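Local structure of esterase (uncultured bacterium pCosCE1, 7ATL) at residues Leu115-Gly120 against Phe169-Ala174. The protein hydrolyses carboxylic esters as a family VIII carboxylesterase of beta-lactamase fold and also has promiscuous acyltransferase activity. Numbering follows the deposited sequence.
Sequences LSHTAG and FRYSLA
His117 reaches from the end of helix 111-116 to Tyr171 and Ser172 in the loop that leads into helix 174-186, a buried contact beside what is probably the active site of this beta-lactamase-fold esterase. The helix closes with a Schellman motif, in which His117 takes a positive phi of 63°. Its CB lies 3.5 Å from the carbonyl oxygen of Arg170 and a little farther from CE1 of Phe169. CG stands anti to the carbonyl carbon (chi1 -68°), which carries the imidazole in between Tyr171, Ser172 and Ala174. There ND1 meets the hydroxyl of Ser172 near the ring plane in a hydrogen bond, ND1 to OG 2.9 Å, while the CB of Ala174 approaches the same nitrogen obliquely. Next round the ring, CE1 of His117 comes 3.3 Å from the carbonyl oxygen of Ser172. At the far side, NE2 lies 3.8 Å from CE1 of Tyr171, whose ring turns its edge to one imidazole face, planes at 52° in an edge-to-face pair; CD2 faces CD1 of Tyr171, the atom over the ring centre. The tyrosine hydroxyl, past the ring that packs on His117, hydrogen-bonds Ser65 and Lys68, which form an SxxK pattern consistent with the nucleophile and lysine of class C beta-lactamases and family VIII esterases; the His117 side chain also touches Lys68. The backbones are tied by Arg170 N donating to the carbonyl oxygen of His117, a nearly straight bond, and the edge of the Phe169 ring abuts the carbonyl oxygen of Ser116. Ser172 OG has further partners: it accepts from Ala174 N in an ST turn at the start of helix 174-186, and a water 2.8 Å from this OG is weakly bonded by Ala119 N, 3.1 Å from the water oxygen.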
loop_
_atom_site.group_PDB
_atom_site.type_symbol
_atom_site.label_atom_id
_atom_site.label_comp_id
_atom_site.label_asym_id
_atom_site.label_seq_id
_atom_site.Cartn_x
_atom_site.Cartn_y
_atom_site.Cartn_z
ATOM N N LEU A 115 -3.643 -8.581 -9.371
ATOM C CA LEU A 115 -2.554 -8.626 -8.361
ATOM C C LEU A 115 -1.338 -7.802 -8.808
ATOM O O LEU A 115 -0.593 -7.340 -7.921
ATOM C CB LEU A 115 -2.162 -10.086 -8.134
ATOM C CG LEU A 115 -3.234 -10.945 -7.479
ATOM C CD1 LEU A 115 -2.809 -12.401 -7.437
ATOM C CD2 LEU A 115 -3.535 -10.451 -6.076
ATOM N N SER A 116 -1.117 -7.647 -10.115
ATOM C CA SER A 116 0.106 -7.042 -10.696
ATOM C C SER A 116 -0.252 -5.764 -11.449
ATOM O O SER A 116 0.647 -5.178 -12.078
ATOM C CB SER A 116 0.841 -8.036 -11.577
ATOM O OG SER A 116 1.318 -9.139 -10.810
ATOM N N HIS A 117 -1.513 -5.333 -11.388
ATOM C CA HIS A 117 -1.971 -4.040 -11.968
ATOM C C HIS A 117 -1.777 -4.043 -13.490
ATOM O O HIS A 117 -1.335 -3.021 -14.017
ATOM C CB HIS A 117 -1.231 -2.860 -11.305
ATOM C CG HIS A 117 -1.585 -2.649 -9.873
ATOM N ND1 HIS A 117 -2.744 -2.016 -9.496
ATOM C CD2 HIS A 117 -0.948 -2.996 -8.731
ATOM C CE1 HIS A 117 -2.808 -1.979 -8.177
ATOM N NE2 HIS A 117 -1.722 -2.582 -7.685
ATOM N N THR A 118 -2.113 -5.142 -14.158
ATOM C CA THR A 118 -2.022 -5.300 -15.629
ATOM C C THR A 118 -3.435 -5.477 -16.188
ATOM O O THR A 118 -3.552 -5.831 -17.372
ATOM C CB THR A 118 -1.130 -6.499 -16.002
ATOM O OG1 THR A 118 -1.740 -7.696 -15.506
ATOM C CG2 THR A 118 0.274 -6.417 -15.446
ATOM N N ALA A 119 -4.473 -5.278 -15.369
ATOM C CA ALA A 119 -5.901 -5.484 -15.734
ATOM C C ALA A 119 -6.400 -4.452 -16.758
ATOM O O ALA A 119 -7.519 -4.637 -17.281
ATOM C CB ALA A 119 -6.754 -5.392 -14.504
ATOM N N GLY A 120 -5.639 -3.376 -16.987
ATOM C CA GLY A 120 -6.041 -2.256 -17.857
ATOM C C GLY A 120 -6.864 -1.216 -17.115
ATOM O O GLY A 120 -7.370 -0.254 -17.763
ATOM N N PHE A 169 1.746 -2.748 -17.247
ATOM C CA PHE A 169 1.556 -2.289 -15.858
ATOM C C PHE A 169 1.016 -0.866 -15.875
ATOM O O PHE A 169 1.541 -0.044 -16.622
ATOM C CB PHE A 169 2.876 -2.331 -15.099
ATOM C CG PHE A 169 2.805 -1.794 -13.696
ATOM C CD1 PHE A 169 2.466 -2.622 -12.639
ATOM C CD2 PHE A 169 3.159 -0.483 -13.425
ATOM C CE1 PHE A 169 2.461 -2.139 -11.341
ATOM C CE2 PHE A 169 3.153 -0.005 -12.125
ATOM C CZ PHE A 169 2.787 -0.829 -11.090
ATOM N N ARG A 170 -0.022 -0.630 -15.077
ATOM C CA ARG A 170 -0.623 0.696 -14.813
ATOM C C ARG A 170 -1.240 0.624 -13.420
ATOM O O ARG A 170 -2.209 -0.150 -13.228
ATOM C CB ARG A 170 -1.644 1.095 -15.884
ATOM C CG ARG A 170 -2.005 2.582 -15.879
ATOM C CD ARG A 170 -3.238 2.828 -16.738
ATOM N NE ARG A 170 -2.871 2.630 -18.130
ATOM C CZ ARG A 170 -2.285 3.556 -18.900
ATOM N NH1 ARG A 170 -2.045 4.768 -18.435
ATOM N NH2 ARG A 170 -1.954 3.270 -20.143
ATOM N N TYR A 171 -0.673 1.398 -12.495
ATOM C CA TYR A 171 -1.104 1.431 -11.081
ATOM C C TYR A 171 -2.588 1.760 -11.054
ATOM O O TYR A 171 -2.986 2.684 -11.751
ATOM C CB TYR A 171 -0.296 2.452 -10.291
ATOM C CG TYR A 171 -0.382 2.270 -8.808
ATOM C CD1 TYR A 171 -0.211 1.032 -8.216
ATOM C CD2 TYR A 171 -0.585 3.355 -7.991
ATOM C CE1 TYR A 171 -0.270 0.867 -6.844
ATOM C CE2 TYR A 171 -0.660 3.211 -6.617
ATOM C CZ TYR A 171 -0.496 1.966 -6.039
ATOM O OH TYR A 171 -0.551 1.870 -4.682
ATOM N N SER A 172 -3.377 1.019 -10.285
ATOM C CA SER A 172 -4.822 0.943 -10.565
ATOM C C SER A 172 -5.660 0.687 -9.313
ATOM O O SER A 172 -5.142 0.354 -8.247
ATOM C CB SER A 172 -5.069 -0.095 -11.616
ATOM O OG SER A 172 -5.057 -1.392 -11.047
ATOM N N LEU A 173 -6.962 0.852 -9.502
ATOM C CA LEU A 173 -8.039 0.398 -8.601
ATOM C C LEU A 173 -8.154 -1.127 -8.590
ATOM O O LEU A 173 -9.143 -1.604 -8.044
ATOM C CB LEU A 173 -9.330 1.019 -9.127
ATOM C CG LEU A 173 -9.574 2.462 -8.691
ATOM C CD1 LEU A 173 -10.699 3.084 -9.517
ATOM C CD2 LEU A 173 -9.890 2.506 -7.204
ATOM N N ALA A 174 -7.193 -1.870 -9.133
ATOM C CA ALA A 174 -7.332 -3.338 -9.264
ATOM C C ALA A 174 -7.553 -3.976 -7.896
ATOM O O ALA A 174 -8.267 -4.992 -7.840
ATOM C CB ALA A 174 -6.139 -3.964 -9.951
HETATM O O HOH W 1 -4.933 -3.140 -13.186
#